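Local atomic coordinates of PaxB (Photorhabdus luminescens, PDB entry 6EK4), a protein that probably serves as the B component of a two-component alpha-helical pore-forming toxin of the YaxAB type, acting with a partner to perforate membranes. Residues V12-I17 against W309-K314. Sequence-based numbering, arbitrary orientation.
Sequences VVYPEI and WNIFAK
Y14 and F312 form an edge-to-face aromatic pair where the extended N-terminal segment of PaxB, just ahead of helix 19-35, lies against the long helix 247-321. The segment has neither helix nor strand geometry and shares no backbone hydrogen bonds with residues 309-314; the contacts between the two are made largely by side chains. Y14 offers a ring face and F312 an edge: CE1 of F312 sits 3.4 Å above the Y14 ring plane, over its centre, and comes within 3.5 Å of Y14 CE1. The centroids are 4.8 Å apart and the planes are inclined at 55°, a tilted version of the T-shaped stack. CB of Y14 does not point at the helix; chi1 of -58° sets CG beside the backbone N, from where the ring comes nearer to the helix.

I311, one residue earlier, supplies the aliphatic contacts from the helix side and divides them between its two branches. Its CG2, anti to the backbone N, meets V12 CG1 at 3.8 Å and reaches the edge of the tyrosine ring at CD1, 4.0 Å away. The other branch ends in CD1, which lies 4.2 Å from P15 CD and also approaches the carbonyl oxygen of V13.

The Y14 hydroxyl is hydrogen-bonded to Q315 OE1, and its ring makes a cation-pi contact with K335 of helix 326-348. F339 of that helix and L126 of helix 101-141 also meet the F312 ring. I311 and F312, neighbours on the helix, exemplify how an irregular terminal strip can dock through side chains: here an extended N-terminal strip lies along helix 247-321 and also touches helix 326-348, at the surface of an elongated all-alpha bundle in a pore-forming toxin component.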
loop_
_atom_site.group_PDB
_atom_site.type_symbol
_atom_site.label_atom_id
_atom_site.label_comp_id
_atom_site.label_asym_id
_atom_site.label_seq_id
_atom_site.Cartn_x
_atom_site.Cartn_y
_atom_site.Cartn_z
ATOM N N VAL A 12 -0.530 15.340 -35.299
ATOM C CA VAL A 12 0.061 14.380 -34.318
ATOM C C VAL A 12 0.418 15.095 -33.016
ATOM O O VAL A 12 0.959 16.202 -33.038
ATOM C CB VAL A 12 1.332 13.701 -34.877
ATOM C CG1 VAL A 12 1.866 12.666 -33.895
ATOM C CG2 VAL A 12 1.050 13.061 -36.230
ATOM N N VAL A 13 0.114 14.455 -31.889
ATOM C CA VAL A 13 0.446 14.994 -30.569
ATOM C C VAL A 13 1.171 13.932 -29.742
ATOM O O VAL A 13 0.781 12.764 -29.742
ATOM C CB VAL A 13 -0.815 15.500 -29.820
ATOM C CG1 VAL A 13 -1.777 14.360 -29.500
ATOM C CG2 VAL A 13 -0.424 16.246 -28.550
ATOM N N TYR A 14 2.236 14.345 -29.054
ATOM C CA TYR A 14 3.002 13.442 -28.200
ATOM C C TYR A 14 2.356 13.352 -26.815
ATOM O O TYR A 14 1.788 14.335 -26.338
ATOM C CB TYR A 14 4.453 13.915 -28.055
ATOM C CG TYR A 14 5.231 14.070 -29.353
ATOM C CD1 TYR A 14 4.989 13.246 -30.454
ATOM C CD2 TYR A 14 6.241 15.022 -29.462
ATOM C CE1 TYR A 14 5.714 13.388 -31.628
ATOM C CE2 TYR A 14 6.971 15.168 -30.629
ATOM C CZ TYR A 14 6.704 14.350 -31.710
ATOM O OH TYR A 14 7.431 14.496 -32.870
ATOM N N PRO A 15 2.438 12.175 -26.163
ATOM C CA PRO A 15 1.896 12.046 -24.806
ATOM C C PRO A 15 2.689 12.837 -23.764
ATOM O O PRO A 15 3.911 12.938 -23.868
ATOM C CB PRO A 15 2.014 10.541 -24.509
ATOM C CG PRO A 15 2.228 9.882 -25.827
ATOM C CD PRO A 15 2.933 10.886 -26.681
ATOM N N GLU A 16 1.993 13.390 -22.771
ATOM C CA GLU A 16 2.649 14.035 -21.634
ATOM C C GLU A 16 2.984 12.957 -20.607
ATOM O O GLU A 16 2.084 12.324 -20.052
ATOM C CB GLU A 16 1.747 15.111 -21.018
ATOM C CG GLU A 16 2.419 15.989 -19.961
ATOM C CD GLU A 16 3.371 17.033 -20.536
ATOM O OE1 GLU A 16 3.880 17.861 -19.748
ATOM O OE2 GLU A 16 3.619 17.041 -21.762
ATOM N N ILE A 17 4.276 12.750 -20.368
ATOM C CA ILE A 17 4.750 11.681 -19.491
ATOM C C ILE A 17 5.469 12.267 -18.279
ATOM O O ILE A 17 6.336 13.129 -18.419
ATOM C CB ILE A 17 5.706 10.721 -20.237
ATOM C CG1 ILE A 17 5.102 10.309 -21.585
ATOM C CG2 ILE A 17 6.003 9.489 -19.386
ATOM C CD1 ILE A 17 5.953 9.348 -22.390
ATOM N N TRP A 309 7.350 6.156 -28.602
ATOM C CA TRP A 309 8.362 5.617 -29.517
ATOM C C TRP A 309 7.737 5.067 -30.801
ATOM O O TRP A 309 8.315 5.210 -31.879
ATOM C CB TRP A 309 9.227 4.539 -28.844
ATOM C CG TRP A 309 9.769 4.896 -27.475
ATOM C CD1 TRP A 309 9.975 4.033 -26.438
ATOM C CD2 TRP A 309 10.156 6.195 -26.995
ATOM N NE1 TRP A 309 10.470 4.705 -25.349
ATOM C CE2 TRP A 309 10.589 6.032 -25.662
ATOM C CE3 TRP A 309 10.181 7.477 -27.561
ATOM C CZ2 TRP A 309 11.043 7.101 -24.887
ATOM C CZ3 TRP A 309 10.632 8.539 -26.787
ATOM C CH2 TRP A 309 11.057 8.342 -25.466
ATOM N N ASN A 310 6.568 4.441 -30.686
ATOM C CA ASN A 310 5.834 3.965 -31.864
ATOM C C ASN A 310 5.274 5.119 -32.702
ATOM O O ASN A 310 5.188 5.014 -33.927
ATOM C CB ASN A 310 4.710 2.999 -31.464
ATOM C CG ASN A 310 5.216 1.592 -31.186
ATOM O OD1 ASN A 310 6.181 1.128 -31.796
ATOM N ND2 ASN A 310 4.552 0.898 -30.270
ATOM N N ILE A 311 4.895 6.210 -32.037
ATOM C CA ILE A 311 4.507 7.445 -32.722
ATOM C C ILE A 311 5.721 8.045 -33.433
ATOM O O ILE A 311 5.642 8.403 -34.608
ATOM C CB ILE A 311 3.894 8.474 -31.743
ATOM C CG1 ILE A 311 2.459 8.066 -31.391
ATOM C CG2 ILE A 311 3.901 9.879 -32.342
ATOM C CD1 ILE A 311 1.868 8.820 -30.219
ATOM N N PHE A 312 6.833 8.149 -32.707
ATOM C CA PHE A 312 8.096 8.654 -33.257
ATOM C C PHE A 312 8.537 7.872 -34.494
ATOM O O PHE A 312 9.004 8.459 -35.470
ATOM C CB PHE A 312 9.206 8.577 -32.197
ATOM C CG PHE A 312 9.236 9.740 -31.235
ATOM C CD1 PHE A 312 8.079 10.433 -30.888
ATOM C CD2 PHE A 312 10.437 10.122 -30.650
ATOM C CE1 PHE A 312 8.129 11.490 -29.996
ATOM C CE2 PHE A 312 10.490 11.177 -29.756
ATOM C CZ PHE A 312 9.335 11.862 -29.429
ATOM N N ALA A 313 8.387 6.550 -34.443
ATOM C CA ALA A 313 8.799 5.675 -35.541
ATOM C C ALA A 313 7.949 5.890 -36.792
ATOM O O ALA A 313 8.482 6.098 -37.881
ATOM C CB ALA A 313 8.731 4.218 -35.106
ATOM N N LYS A 314 6.631 5.845 -36.626
ATOM C CA LYS A 314 5.700 6.000 -37.745
ATOM C C LYS A 314 5.707 7.421 -38.321
ATOM O O LYS A 314 5.382 7.618 -39.491
ATOM C CB LYS A 314 4.283 5.606 -37.312
ATOM C CG LYS A 314 3.266 5.553 -38.443
ATOM C CD LYS A 314 2.200 4.496 -38.182
ATOM C CE LYS A 314 0.942 4.735 -39.004
ATOM N NZ LYS A 314 0.032 5.721 -38.354
#